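Aar187cp (Eremothecium gossypii, PDB 3ZIL) probably regulates the establishment of sister-chromatid cohesion, as the cohesin-associated protein Wpl1, through the helical Wap1 domain that makes up this piece. Local coordinates at residues A[243-246]-A[247-250]; A[170-173]-A[174-177]; A[365-368]-A[369-373]. One frame throughout, in Å; residues are numbered along the deposited sequence.

Interaction 1 (A[243-246]-A[247-250])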
ATOM      1  N   LEU A 243       2.613  -0.397 -21.455  1.00 18.52           N
ATOM      2  CA  LEU A 243       1.475  -1.344 -21.476  1.00 19.75           C
ATOM      3  C   LEU A 243       0.111  -0.698 -21.128  1.00 23.06           C
ATOM      4  O   LEU A 243      -0.970  -1.254 -21.434  1.00 27.11           O
ATOM      5  CB  LEU A 243       1.743  -2.584 -20.596  1.00 18.74           C
ATOM      6  CG  LEU A 243       2.905  -3.518 -21.020  1.00 23.44           C
ATOM      7  CD1 LEU A 243       3.300  -4.437 -19.863  1.00 22.27           C
ATOM      8  CD2 LEU A 243       2.550  -4.342 -22.293  1.00 22.02           C
ATOM      9  N   SER A 244       0.144   0.472 -20.485  1.00 20.98           N
ATOM     10  CA  SER A 244      -1.105   1.123 -20.034  1.00 19.23           C
ATOM     11  C   SER A 244      -1.314   2.503 -20.675  1.00 18.47           C
ATOM     12  O   SER A 244      -2.070   3.358 -20.116  1.00 18.77           O
ATOM     13  CB  SER A 244      -1.001   1.303 -18.504  1.00 17.62           C
ATOM     14  OG  SER A 244      -0.618   0.065 -17.912  1.00 14.76           O
ATOM     15  N   ALA A 245      -0.714   2.710 -21.852  1.00 19.06           N
ATOM     16  CA  ALA A 245      -0.492   4.099 -22.341  1.00 17.12           C
ATOM     17  C   ALA A 245      -1.807   4.822 -22.615  1.00 17.77           C
ATOM     18  O   ALA A 245      -1.829   6.042 -22.499  1.00 15.96           O
ATOM     19  CB  ALA A 245       0.354   4.149 -23.577  1.00 17.48           C
ATOM     20  N   ASP A 246      -2.854   4.080 -23.001  1.00 15.41           N
ATOM     21  CA  ASP A 246      -4.107   4.682 -23.421  1.00 18.29           C
ATOM     22  C   ASP A 246      -4.895   5.275 -22.220  1.00 19.79           C
ATOM     23  O   ASP A 246      -5.805   6.083 -22.395  1.00 21.14           O
ATOM     24  CB  ASP A 246      -4.946   3.682 -24.162  1.00 18.47           C
ATOM     25  CG  ASP A 246      -5.163   2.360 -23.369  1.00 20.63           C
ATOM     26  OD1 ASP A 246      -4.260   1.489 -23.277  1.00 19.75           O
ATOM     27  OD2 ASP A 246      -6.280   2.213 -22.839  1.00 22.09           O
ATOM     28  N   LEU A 247      -4.528   4.855 -21.013  1.00 17.76           N
ATOM     29  CA  LEU A 247      -5.106   5.404 -19.748  1.00 18.68           C
ATOM     30  C   LEU A 247      -4.411   6.668 -19.212  1.00 17.32           C
ATOM     31  O   LEU A 247      -4.886   7.300 -18.266  1.00 17.64           O
ATOM     32  CB  LEU A 247      -5.026   4.361 -18.655  1.00 16.73           C
ATOM     33  CG  LEU A 247      -5.814   3.102 -18.999  1.00 19.11           C
ATOM     34  CD1 LEU A 247      -5.747   2.161 -17.849  1.00 19.24           C
ATOM     35  CD2 LEU A 247      -7.297   3.404 -19.319  1.00 22.37           C
ATOM     36  N   LEU A 248      -3.267   7.018 -19.765  1.00 19.56           N
ATOM     37  CA  LEU A 248      -2.415   8.064 -19.111  1.00 21.77           C
ATOM     38  C   LEU A 248      -2.961   9.508 -19.180  1.00 19.81           C
ATOM     39  O   LEU A 248      -2.916  10.235 -18.162  1.00 19.55           O
ATOM     40  CB  LEU A 248      -0.967   8.010 -19.592  1.00 20.79           C
ATOM     41  CG  LEU A 248      -0.239   6.674 -19.339  1.00 21.34           C
ATOM     42  CD1 LEU A 248       1.122   6.643 -19.991  1.00 17.26           C
ATOM     43  CD2 LEU A 248      -0.217   6.229 -17.875  1.00 17.82           C
ATOM     44  N   PRO A 249      -3.548   9.900 -20.333  1.00 21.00           N
ATOM     45  CA  PRO A 249      -4.052  11.272 -20.379  1.00 18.62           C
ATOM     46  C   PRO A 249      -5.171  11.437 -19.380  1.00 18.94           C
ATOM     47  O   PRO A 249      -5.332  12.504 -18.819  1.00 18.27           O
ATOM     48  CB  PRO A 249      -4.627  11.388 -21.802  1.00 19.00           C
ATOM     49  CG  PRO A 249      -3.672  10.529 -22.612  1.00 19.69           C
ATOM     50  CD  PRO A 249      -3.357   9.336 -21.705  1.00 21.70           C
ATOM     51  N   SER A 250      -5.987  10.399 -19.188  1.00 20.79           N
ATOM     52  CA  SER A 250      -7.057  10.512 -18.234  1.00 21.46           C
ATOM     53  C   SER A 250      -6.516  10.680 -16.794  1.00 17.95           C
ATOM     54  O   SER A 250      -6.986  11.504 -15.956  1.00 17.28           O
ATOM     55  CB  SER A 250      -7.925   9.240 -18.284  1.00 24.78           C
ATOM     56  OG  SER A 250      -9.049   9.593 -17.548  1.00 30.93           O
TER
HETATM   57  O   HOH W   1      -6.860   8.303 -21.031  1.00 14.28           O
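From Ser244 to Leu248 the backbone is wound into a tight 3-10 turn: Ser244 O accepts from Leu247 N at 3.0 Å and Ala245 O from Leu248 N at 3.2 Å, both bonds spanning three residues. Ala245 O then meets Pro249, whose ring carbon CD lies 3.7 Å from that same oxygen, where another residue would present an N-H; proline suits this first turn of helix 248-261 because its nitrogen need not give a proton. Asp246 and Leu247 lie side by side. With CG of Asp246 between its backbone N and carbonyl carbon (chi1 53°), the carboxylate runs alongside the leucine, OD2 coming 3.9 Å from Leu247 CD2. Leu248 turns inward, laying CD1 3.8 Å from Ala245 CA; it is a buried leucine that also packs on Phe211 of helix 201-215. Small Ser244 suits the buried corner, where its OG is hydrogen-bonded to Val240 O and Gln212 NE2. A water spans the next turn, donating to Asp246 O at 2.8 Å and accepting from Ser250 N at 2.9 Å, and so stands in for a direct link four residues along. The chemistry implies a joint between helices 238-243 and 248-261 in which the three-residue bonds and the water give Ser244 O, Ala245 O and Asp246 O a partner each, so that the chain can pass from one helix to the next with these carbonyls satisfied.

Interaction 2 (A[170-173]-A[174-177])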
ATOM      1  N   PRO A 170      -1.684  -7.339  -8.087  1.00 16.06           N
ATOM      2  CA  PRO A 170      -2.991  -7.095  -8.711  1.00 16.29           C
ATOM      3  C   PRO A 170      -4.157  -7.484  -7.798  1.00 17.63           C
ATOM      4  O   PRO A 170      -5.203  -6.861  -7.915  1.00 20.90           O
ATOM      5  CB  PRO A 170      -3.020  -8.047  -9.945  1.00 16.36           C
ATOM      6  CG  PRO A 170      -1.731  -8.797  -9.980  1.00 17.45           C
ATOM      7  CD  PRO A 170      -0.861  -8.346  -8.804  1.00 16.59           C
ATOM      8  N   ALA A 171      -4.026  -8.522  -6.947  1.00 17.91           N
ATOM      9  CA  ALA A 171      -5.167  -8.941  -6.146  1.00 18.98           C
ATOM     10  C   ALA A 171      -5.466  -7.838  -5.102  1.00 18.67           C
ATOM     11  O   ALA A 171      -6.624  -7.533  -4.809  1.00 15.83           O
ATOM     12  CB  ALA A 171      -4.944 -10.291  -5.458  1.00 15.96           C
ATOM     13  N   LEU A 172      -4.428  -7.198  -4.585  1.00 20.87           N
ATOM     14  CA  LEU A 172      -4.691  -6.118  -3.612  1.00 17.59           C
ATOM     15  C   LEU A 172      -5.349  -4.881  -4.255  1.00 18.47           C
ATOM     16  O   LEU A 172      -6.165  -4.158  -3.614  1.00 14.49           O
ATOM     17  CB  LEU A 172      -3.451  -5.760  -2.886  1.00 18.27           C
ATOM     18  CG  LEU A 172      -2.970  -6.803  -1.867  1.00 18.45           C
ATOM     19  CD1 LEU A 172      -1.491  -6.579  -1.581  1.00 17.31           C
ATOM     20  CD2 LEU A 172      -3.831  -6.811  -0.545  1.00 16.82           C
ATOM     21  N   ALA A 173      -4.920  -4.594  -5.492  1.00 18.59           N
ATOM     22  CA  ALA A 173      -5.433  -3.465  -6.254  1.00 19.38           C
ATOM     23  C   ALA A 173      -6.949  -3.772  -6.500  1.00 17.13           C
ATOM     24  O   ALA A 173      -7.822  -2.908  -6.225  1.00 19.20           O
ATOM     25  CB  ALA A 173      -4.676  -3.283  -7.571  1.00 16.78           C
ATOM     26  N   ARG A 174      -7.262  -5.004  -6.916  1.00 16.56           N
ATOM     27  CA  ARG A 174      -8.681  -5.385  -7.111  1.00 18.47           C
ATOM     28  C   ARG A 174      -9.487  -5.204  -5.807  1.00 18.52           C
ATOM     29  O   ARG A 174     -10.586  -4.691  -5.846  1.00 16.60           O
ATOM     30  CB  ARG A 174      -8.872  -6.796  -7.660  1.00 18.21           C
ATOM     31  CG  ARG A 174      -8.395  -6.976  -9.106  1.00 19.98           C
ATOM     32  CD  ARG A 174      -8.881  -8.317  -9.649  1.00 23.04           C
ATOM     33  NE  ARG A 174      -8.449  -9.514  -8.850  1.00 25.85           N
ATOM     34  CZ  ARG A 174      -7.250 -10.153  -9.015  1.00 28.23           C
ATOM     35  NH1 ARG A 174      -6.319  -9.713  -9.849  1.00 23.79           N
ATOM     36  NH2 ARG A 174      -6.931 -11.214  -8.307  1.00 27.65           N
ATOM     37  N   LEU A 175      -8.899  -5.578  -4.662  1.00 16.76           N
ATOM     38  CA  LEU A 175      -9.547  -5.419  -3.340  1.00 17.66           C
ATOM     39  C   LEU A 175      -9.833  -3.945  -3.043  1.00 17.16           C
ATOM     40  O   LEU A 175     -10.929  -3.587  -2.654  1.00 17.55           O
ATOM     41  CB  LEU A 175      -8.625  -5.988  -2.222  1.00 17.49           C
ATOM     42  CG  LEU A 175      -9.124  -5.795  -0.761  1.00 17.66           C
ATOM     43  CD1 LEU A 175     -10.378  -6.653  -0.398  1.00 17.06           C
ATOM     44  CD2 LEU A 175      -8.001  -6.044   0.264  1.00 17.96           C
ATOM     45  N   ILE A 176      -8.866  -3.056  -3.280  1.00 15.90           N
ATOM     46  CA  ILE A 176      -9.125  -1.612  -3.093  1.00 13.61           C
ATOM     47  C   ILE A 176     -10.254  -1.126  -3.979  1.00 14.96           C
ATOM     48  O   ILE A 176     -11.088  -0.363  -3.500  1.00 18.01           O
ATOM     49  CB  ILE A 176      -7.847  -0.805  -3.298  1.00 13.91           C
ATOM     50  CG1 ILE A 176      -6.790  -1.231  -2.195  1.00 14.00           C
ATOM     51  CG2 ILE A 176      -8.083   0.726  -3.337  1.00 13.68           C
ATOM     52  CD1 ILE A 176      -5.354  -0.966  -2.651  1.00 14.68           C
ATOM     53  N   SER A 177     -10.316  -1.569  -5.242  1.00 14.54           N
ATOM     54  CA  SER A 177     -11.264  -1.042  -6.207  1.00 16.49           C
ATOM     55  C   SER A 177     -12.686  -1.487  -5.889  1.00 17.28           C
ATOM     56  O   SER A 177     -13.640  -0.889  -6.365  1.00 16.20           O
ATOM     57  CB  SER A 177     -10.918  -1.472  -7.664  1.00 16.48           C
ATOM     58  OG  SER A 177     -11.315  -2.857  -7.721  1.00 22.29           O
TER
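Arg174 starts with CG beside its backbone N (chi1 -68°) and bends at chi3 (-57°), so that the guanidinium doubles back along the helix to Pro170 and Ala171, one turn earlier. There it lies with one face against the backbone: Ala171 CA sits 3.6 Å above the plane, offset toward the rim, and Pro170 O is over the same group. The two terminal nitrogens divide the methylene and methyl neighbours between them, NH1 3.7 Å from Pro170 CB and NH2 3.6 Å from Ala171 CB. An arginine fits this exposed position because its flexible stem can fold back past Pro170 O and lay the flat guanidinium over the compact Pro170 and Ala171. Beneath it, Arg174 N donates to Pro170 O at 2.9 Å, the first of four regular backbone bonds, which continue to Ser177. The hydroxyl of Ser177 is turned between backbone N and carbonyl carbon (chi1 75°), and from there OG donates to Arg174 O at 2.7 Å, a local bond that suits serine at the exposed side, close to the helix end. On the buried side, Leu172 and Leu175 approach through their methyls, CD2 to CD2 at 4.3 Å, and Ile176 CG1 packs 3.3 Å from Leu172 O. Leu172 reaches helices 185-193 and 147-158, while Ala173, short enough for close approach, meets Ala210 of helix 201-215. Apolar groups on the packed faces and an arginine and a serine on the exposed one are the mark of an amphipathic helix, here helix 168-178 within the all-helical Wap1 domain.

Interaction 3 (A[365-368]-A[369-373])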
ATOM      1  N   HIS A 365      18.676  11.127  -7.205  1.00 28.06           N
ATOM      2  CA  HIS A 365      19.293  11.059  -8.510  1.00 29.58           C
ATOM      3  C   HIS A 365      18.217  11.021  -9.593  1.00 27.62           C
ATOM      4  O   HIS A 365      18.390  11.542 -10.694  1.00 30.49           O
ATOM      5  CB  HIS A 365      20.184   9.829  -8.552  1.00 31.78           C
ATOM      6  CG  HIS A 365      20.805   9.542  -9.905  1.00 38.93           C
ATOM      7  ND1 HIS A 365      21.885  10.232 -10.384  1.00 47.14           N
ATOM      8  CD2 HIS A 365      20.513   8.557 -10.862  1.00 38.11           C
ATOM      9  CE1 HIS A 365      22.254   9.711 -11.588  1.00 40.02           C
ATOM     10  NE2 HIS A 365      21.409   8.698 -11.879  1.00 41.23           N
ATOM     11  N   ASN A 366      17.079  10.424  -9.290  1.00 24.61           N
ATOM     12  CA  ASN A 366      15.952  10.354 -10.255  1.00 26.83           C
ATOM     13  C   ASN A 366      15.428  11.747 -10.652  1.00 25.57           C
ATOM     14  O   ASN A 366      15.264  12.081 -11.845  1.00 26.85           O
ATOM     15  CB  ASN A 366      14.820   9.523  -9.628  1.00 24.97           C
ATOM     16  CG  ASN A 366      13.608   9.429 -10.506  1.00 27.15           C
ATOM     17  OD1 ASN A 366      12.828  10.375 -10.626  1.00 27.76           O
ATOM     18  ND2 ASN A 366      13.404   8.247 -11.097  1.00 28.83           N
ATOM     19  N   ILE A 367      15.101  12.560  -9.650  1.00 25.68           N
ATOM     20  CA  ILE A 367      14.694  13.947  -9.946  1.00 23.10           C
ATOM     21  C   ILE A 367      15.837  14.739 -10.653  1.00 22.42           C
ATOM     22  O   ILE A 367      15.573  15.436 -11.631  1.00 26.45           O
ATOM     23  CB  ILE A 367      14.238  14.691  -8.684  1.00 21.45           C
ATOM     24  CG1 ILE A 367      13.036  13.951  -8.047  1.00 20.52           C
ATOM     25  CG2 ILE A 367      13.907  16.147  -9.029  1.00 23.47           C
ATOM     26  CD1 ILE A 367      12.433  14.607  -6.836  1.00 20.31           C
ATOM     27  N   HIS A 368      17.070  14.633 -10.173  1.00 22.93           N
ATOM     28  CA  HIS A 368      18.187  15.405 -10.743  1.00 26.19           C
ATOM     29  C   HIS A 368      18.270  15.147 -12.242  1.00 25.43           C
ATOM     30  O   HIS A 368      18.491  16.042 -13.074  1.00 24.65           O
ATOM     31  CB  HIS A 368      19.487  14.992 -10.073  1.00 27.59           C
ATOM     32  CG  HIS A 368      20.723  15.687 -10.621  1.00 32.67           C
ATOM     33  ND1 HIS A 368      20.779  17.004 -10.850  1.00 36.62           N
ATOM     34  CD2 HIS A 368      21.966  15.195 -10.930  1.00 34.84           C
ATOM     35  CE1 HIS A 368      21.985  17.340 -11.290  1.00 35.26           C
ATOM     36  NE2 HIS A 368      22.707  16.235 -11.354  1.00 41.35           N
ATOM     37  N   THR A 369      18.076  13.892 -12.555  1.00 25.90           N
ATOM     38  CA  THR A 369      18.334  13.283 -13.843  1.00 29.69           C
ATOM     39  C   THR A 369      17.171  13.789 -14.761  1.00 28.17           C
ATOM     40  O   THR A 369      17.361  14.118 -15.939  1.00 30.91           O
ATOM     41  CB  THR A 369      18.377  11.768 -13.511  1.00 34.83           C
ATOM     42  OG1 THR A 369      19.684  11.227 -13.700  1.00 41.01           O
ATOM     43  CG2 THR A 369      17.258  10.933 -14.105  1.00 30.60           C
ATOM     44  N   ARG A 370      15.980  13.932 -14.186  1.00 22.41           N
ATOM     45  CA  ARG A 370      14.850  14.503 -14.933  1.00 22.00           C
ATOM     46  C   ARG A 370      14.941  15.992 -15.190  1.00 22.32           C
ATOM     47  O   ARG A 370      14.458  16.481 -16.192  1.00 27.28           O
ATOM     48  CB  ARG A 370      13.542  14.097 -14.283  1.00 20.65           C
ATOM     49  CG  ARG A 370      13.293  12.659 -14.693  1.00 20.73           C
ATOM     50  CD  ARG A 370      12.590  11.897 -13.646  1.00 23.79           C
ATOM     51  NE  ARG A 370      12.180  10.617 -14.194  1.00 21.43           N
ATOM     52  CZ  ARG A 370      11.177   9.912 -13.711  1.00 25.65           C
ATOM     53  NH1 ARG A 370      10.423  10.344 -12.672  1.00 25.42           N
ATOM     54  NH2 ARG A 370      10.889   8.799 -14.291  1.00 27.02           N
ATOM     55  N   ILE A 371      15.552  16.691 -14.258  1.00 24.97           N
ATOM     56  CA  ILE A 371      15.815  18.096 -14.391  1.00 23.95           C
ATOM     57  C   ILE A 371      16.838  18.284 -15.532  1.00 27.09           C
ATOM     58  O   ILE A 371      16.602  19.049 -16.443  1.00 33.37           O
ATOM     59  CB  ILE A 371      16.350  18.717 -13.080  1.00 23.17           C
ATOM     60  CG1 ILE A 371      15.274  18.731 -11.961  1.00 22.26           C
ATOM     61  CG2 ILE A 371      16.781  20.150 -13.367  1.00 20.97           C
ATOM     62  CD1 ILE A 371      15.873  18.906 -10.573  1.00 19.48           C
ATOM     63  N   THR A 372      17.957  17.567 -15.482  1.00 29.83           N
ATOM     64  CA  THR A 372      18.994  17.656 -16.507  1.00 32.35           C
ATOM     65  C   THR A 372      18.430  17.510 -17.919  1.00 33.80           C
ATOM     66  O   THR A 372      18.724  18.314 -18.785  1.00 32.11           O
ATOM     67  CB  THR A 372      20.044  16.556 -16.324  1.00 31.25           C
ATOM     68  OG1 THR A 372      20.948  16.971 -15.310  1.00 33.28           O
ATOM     69  CG2 THR A 372      20.808  16.326 -17.670  1.00 35.18           C
ATOM     70  N   ARG A 373      17.696  16.415 -18.124  1.00 35.22           N
ATOM     71  CA  ARG A 373      17.022  16.105 -19.368  1.00 38.12           C
ATOM     72  C   ARG A 373      16.207  17.289 -19.902  1.00 38.19           C
ATOM     73  O   ARG A 373      16.344  17.638 -21.087  1.00 39.04           O
ATOM     74  CB  ARG A 373      16.161  14.824 -19.193  1.00 39.94           C
ATOM     75  CG  ARG A 373      15.218  14.493 -20.335  1.00 42.69           C
ATOM     76  CD  ARG A 373      15.980  14.490 -21.657  1.00 48.32           C
ATOM     77  NE  ARG A 373      15.468  13.549 -22.643  1.00 53.07           N
ATOM     78  CZ  ARG A 373      16.237  12.869 -23.492  1.00 54.61           C
ATOM     79  NH1 ARG A 373      17.559  12.992 -23.453  1.00 56.09           N
ATOM     80  NH2 ARG A 373      15.690  12.038 -24.366  1.00 55.99           N
TER
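Asn366 and Arg370, one turn apart, meet as flat groups, their amide and guanidinium planes 72° apart. Asn366 ND2 stands 3.8 Å above the centre of the guanidinium, and OD1 comes to 3.2 Å from Arg370 NH1 over the same flat group, at an angle too poor for a hydrogen bond. On the buried side Ile367 CG2 touches Ile371 CD1 at 3.7 Å, branched apolar chains filling the inner face. His368 reaches along the helix with CG anti to its backbone N (chi1 178°), so that Thr372 OG1 lies over one face of its ring, 4.2 Å from CE1. His368 O accepts from Thr372 N at 2.9 Å and, weakly, from Thr372 OG1, as helical threonines often do. This is the amphipathic C-terminal helix 365-375 of the helical Wap1 domain. Its isoleucines pack on Phe356 of helix 343-360 and on Leu328 of helix 321-336. Arginine suits its buried place because its guanidinium has partners farther out: NH1 is hydrogen-bonded to Asn287 OD1 and NH2 forms a salt bridge with Glu291 OE2. Separately, Tyr332 OH is hydrogen-bonded to the main chain at Arg370 O.

Following the chain from the N terminus, interaction 2 (170-177) comes first, interaction 1 (243-250) next and interaction 3 (365-373) last. They stand in series: none nests within or crosses another, and each joins neighbouring turns of one continuous stretch and closes no long loop. Interactions 1 and 2 both lean on helix 201-215, which thus lies between them, although their centres are about 19 Å apart. Interaction 1 carries the chain from helix 238-243 into helix 248-261. Interaction 3, with its centre about 23 Å from that of interaction 1, ties the C-terminal helix to helices 321-336 and 343-360, and lies farthest from interaction 2, about 32 Å between centres.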